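Side-chain contact in vacuolar aminopeptidase 1 (Saccharomyces cerevisiae, PDB 5JGF), which removes N-terminal amino acids from peptides in the vacuole as a dodecameric zinc metalloenzyme and is the main cargo of the cytoplasm-to-vacuole targeting pathway: residues R130-G135 and H438-A443. Sequence-based numbering, arbitrary orientation.
With ZN (zinc ion), chain L.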
ATOM      1  N   ARG D 130      13.666  33.668 -13.092  1.00 12.20           N
ATOM      2  CA  ARG D 130      13.111  35.016 -13.121  1.00 10.99           C
ATOM      3  C   ARG D 130      14.291  35.949 -12.827  1.00 12.71           C
ATOM      4  O   ARG D 130      15.140  35.628 -11.990  1.00 12.57           O
ATOM      5  CB  ARG D 130      12.042  35.171 -12.035  1.00 10.10           C
ATOM      6  CG  ARG D 130      10.836  34.239 -12.193  1.00 10.41           C
ATOM      7  CD  ARG D 130       9.853  34.740 -13.245  1.00 13.50           C
ATOM      8  NE  ARG D 130       8.692  33.858 -13.355  1.00 11.57           N
ATOM      9  CZ  ARG D 130       7.582  34.152 -14.024  1.00 12.57           C
ATOM     10  NH1 ARG D 130       7.466  35.316 -14.655  1.00 12.16           N
ATOM     11  NH2 ARG D 130       6.579  33.286 -14.053  1.00 12.08           N
ATOM     12  N   ASP D 131      14.356  37.083 -13.520  1.00 11.70           N
ATOM     13  CA  ASP D 131      15.436  38.053 -13.321  1.00 13.62           C
ATOM     14  C   ASP D 131      15.187  38.779 -12.002  1.00 14.29           C
ATOM     15  O   ASP D 131      14.225  39.540 -11.885  1.00 13.44           O
ATOM     16  CB  ASP D 131      15.447  39.079 -14.458  1.00 14.36           C
ATOM     17  CG  ASP D 131      15.843  38.483 -15.801  1.00 16.15           C
ATOM     18  OD1 ASP D 131      15.881  37.240 -15.938  1.00 15.31           O
ATOM     19  OD2 ASP D 131      16.109  39.273 -16.730  1.00 15.35           O
ATOM     20  N   LEU D 132      16.059  38.564 -11.022  1.00 13.40           N
ATOM     21  CA  LEU D 132      15.879  39.177  -9.711  1.00 13.29           C
ATOM     22  C   LEU D 132      16.818  40.326  -9.368  1.00 14.19           C
ATOM     23  O   LEU D 132      18.038  40.192  -9.440  1.00 15.15           O
ATOM     24  CB  LEU D 132      16.006  38.110  -8.620  1.00 12.34           C
ATOM     25  CG  LEU D 132      15.103  36.880  -8.763  1.00 12.11           C
ATOM     26  CD1 LEU D 132      15.352  35.931  -7.592  1.00 12.54           C
ATOM     27  CD2 LEU D 132      13.633  37.307  -8.807  1.00 11.56           C
ATOM     28  N   GLY D 133      16.229  41.453  -8.978  1.00 14.38           N
ATOM     29  CA  GLY D 133      17.018  42.600  -8.578  1.00 13.82           C
ATOM     30  C   GLY D 133      17.092  42.561  -7.064  1.00 13.97           C
ATOM     31  O   GLY D 133      16.446  41.723  -6.427  1.00 13.16           O
ATOM     32  N   ILE D 134      17.881  43.451  -6.476  1.00 13.90           N
ATOM     33  CA  ILE D 134      18.004  43.499  -5.027  1.00 13.11           C
ATOM     34  C   ILE D 134      17.736  44.927  -4.576  1.00 14.17           C
ATOM     35  O   ILE D 134      18.067  45.880  -5.279  1.00 13.83           O
ATOM     36  CB  ILE D 134      19.410  43.041  -4.565  1.00 14.34           C
ATOM     37  CG1 ILE D 134      19.465  42.980  -3.037  1.00 12.99           C
ATOM     38  CG2 ILE D 134      20.488  43.977  -5.134  1.00 14.02           C
ATOM     39  CD1 ILE D 134      20.703  42.261  -2.499  1.00 13.54           C
ATOM     40  N   GLY D 135      17.114  45.079  -3.417  1.00 13.47           N
ATOM     41  CA  GLY D 135      16.817  46.415  -2.936  1.00 12.88           C
ATOM     42  C   GLY D 135      16.260  46.395  -1.537  1.00 13.81           C
ATOM     43  O   GLY D 135      15.921  45.338  -1.007  1.00 13.13           O
ATOM     44  N   HIS D 438      -0.359  35.888  -5.615  1.00 10.45           N
ATOM     45  CA  HIS D 438       0.854  35.314  -5.029  1.00 10.68           C
ATOM     46  C   HIS D 438       1.877  34.758  -6.010  1.00 11.23           C
ATOM     47  O   HIS D 438       2.884  34.173  -5.605  1.00 11.66           O
ATOM     48  CB  HIS D 438       0.512  34.256  -3.976  1.00 10.70           C
ATOM     49  CG  HIS D 438      -0.020  34.837  -2.704  1.00 11.51           C
ATOM     50  ND1 HIS D 438      -0.188  34.095  -1.555  1.00 10.78           N
ATOM     51  CD2 HIS D 438      -0.423  36.095  -2.401  1.00 12.43           C
ATOM     52  CE1 HIS D 438      -0.671  34.870  -0.599  1.00 13.43           C
ATOM     53  NE2 HIS D 438      -0.822  36.087  -1.087  1.00 11.65           N
ATOM     54  N   SER D 439       1.627  34.929  -7.299  1.00  9.58           N
ATOM     55  CA  SER D 439       2.605  34.503  -8.290  1.00 11.19           C
ATOM     56  C   SER D 439       3.672  35.597  -8.249  1.00 11.84           C
ATOM     57  O   SER D 439       3.486  36.623  -7.593  1.00  9.46           O
ATOM     58  CB  SER D 439       1.988  34.473  -9.691  1.00 11.84           C
ATOM     59  OG  SER D 439       3.006  34.357 -10.676  1.00 13.44           O
ATOM     60  N   ILE D 440       4.787  35.393  -8.937  1.00 11.81           N
ATOM     61  CA  ILE D 440       5.814  36.424  -8.964  1.00 10.09           C
ATOM     62  C   ILE D 440       5.371  37.496  -9.973  1.00 11.96           C
ATOM     63  O   ILE D 440       5.822  38.642  -9.922  1.00 11.64           O
ATOM     64  CB  ILE D 440       7.196  35.845  -9.347  1.00 11.25           C
ATOM     65  CG1 ILE D 440       8.283  36.882  -9.044  1.00 11.01           C
ATOM     66  CG2 ILE D 440       7.213  35.423 -10.813  1.00  9.50           C
ATOM     67  CD1 ILE D 440       9.699  36.379  -9.235  1.00 11.91           C
ATOM     68  N   ARG D 441       4.475  37.125 -10.886  1.00 11.21           N
ATOM     69  CA  ARG D 441       3.954  38.082 -11.870  1.00 11.34           C
ATOM     70  C   ARG D 441       2.476  37.782 -12.097  1.00 15.03           C
ATOM     71  O   ARG D 441       2.114  36.768 -12.705  1.00 13.72           O
ATOM     72  CB  ARG D 441       4.735  37.996 -13.186  1.00 11.90           C
ATOM     73  CG  ARG D 441       4.445  39.140 -14.172  1.00 11.20           C
ATOM     74  CD  ARG D 441       5.371  39.039 -15.379  1.00 12.21           C
ATOM     75  NE  ARG D 441       5.156  40.070 -16.400  1.00 15.20           N
ATOM     76  CZ  ARG D 441       5.560  41.336 -16.306  1.00 16.59           C
ATOM     77  NH1 ARG D 441       5.318  42.181 -17.300  1.00 15.79           N
ATOM     78  NH2 ARG D 441       6.198  41.764 -15.224  1.00 16.51           N
ATOM     79  N   ALA D 442       1.624  38.674 -11.599  1.00 12.54           N
ATOM     80  CA  ALA D 442       0.181  38.501 -11.690  1.00 11.16           C
ATOM     81  C   ALA D 442      -0.485  39.304 -12.800  1.00 10.80           C
ATOM     82  O   ALA D 442       0.187  39.907 -13.640  1.00 11.23           O
ATOM     83  CB  ALA D 442      -0.455  38.845 -10.337  1.00 11.26           C
ATOM     84  N   ALA D 443      -1.815  39.306 -12.801  1.00 10.41           N
ATOM     85  CA  ALA D 443      -2.561  40.030 -13.823  1.00 11.69           C
ATOM     86  C   ALA D 443      -3.929  40.502 -13.358  1.00 11.45           C
ATOM     87  O   ALA D 443      -4.573  39.867 -12.528  1.00 12.94           O
ATOM     88  CB  ALA D 443      -2.726  39.149 -15.060  1.00 11.21           C
TER
HETATM   89 ZN    ZN L 602      -1.601  37.909  -0.264  1.00 16.19          ZN
HETATM   90  O   HOH W   1      -2.816  38.973   1.080  1.00 22.31           O
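R130 and I440 bring the two backbones nearest each other, their CA atoms 8.5 Å apart, where the lead-in to strand 132-140 meets the turn between H438 and strand 442-445. The two side chains run alongside each other in opposite senses. R130 CB and CG rest on I440 CD1, and the bend at chi2 (-79°) carries CD and the guanidinium to I440 CG2. That methyl lies over one face of the group, nearer NE than the centre, with R130 NE 3.3 Å from I440 CG2. L132 adds a looser apolar touch, CD2 to I440 CD1 at 4.1 Å. The guanidinium is further fixed by hydrogen bonds from NE to L126 O and from NH1 to D129 O of the second subunit. Replacing R130 by an alanine is likely to uncover I440 CG2 and leave both carbonyls without these donors. The end of R441 leads away from R130, and its NH1 forms a salt bridge with D131 OD2 of the second subunit. Within the turn, S439 OG accepts from R441 N (3.1 Å), an ST turn just after H438, whose NE2 binds zinc with D262 and E299. The contact thus joins the six-stranded antiparallel sheet to the metal-site loop of this M18 aminopeptidase, at a subunit interface.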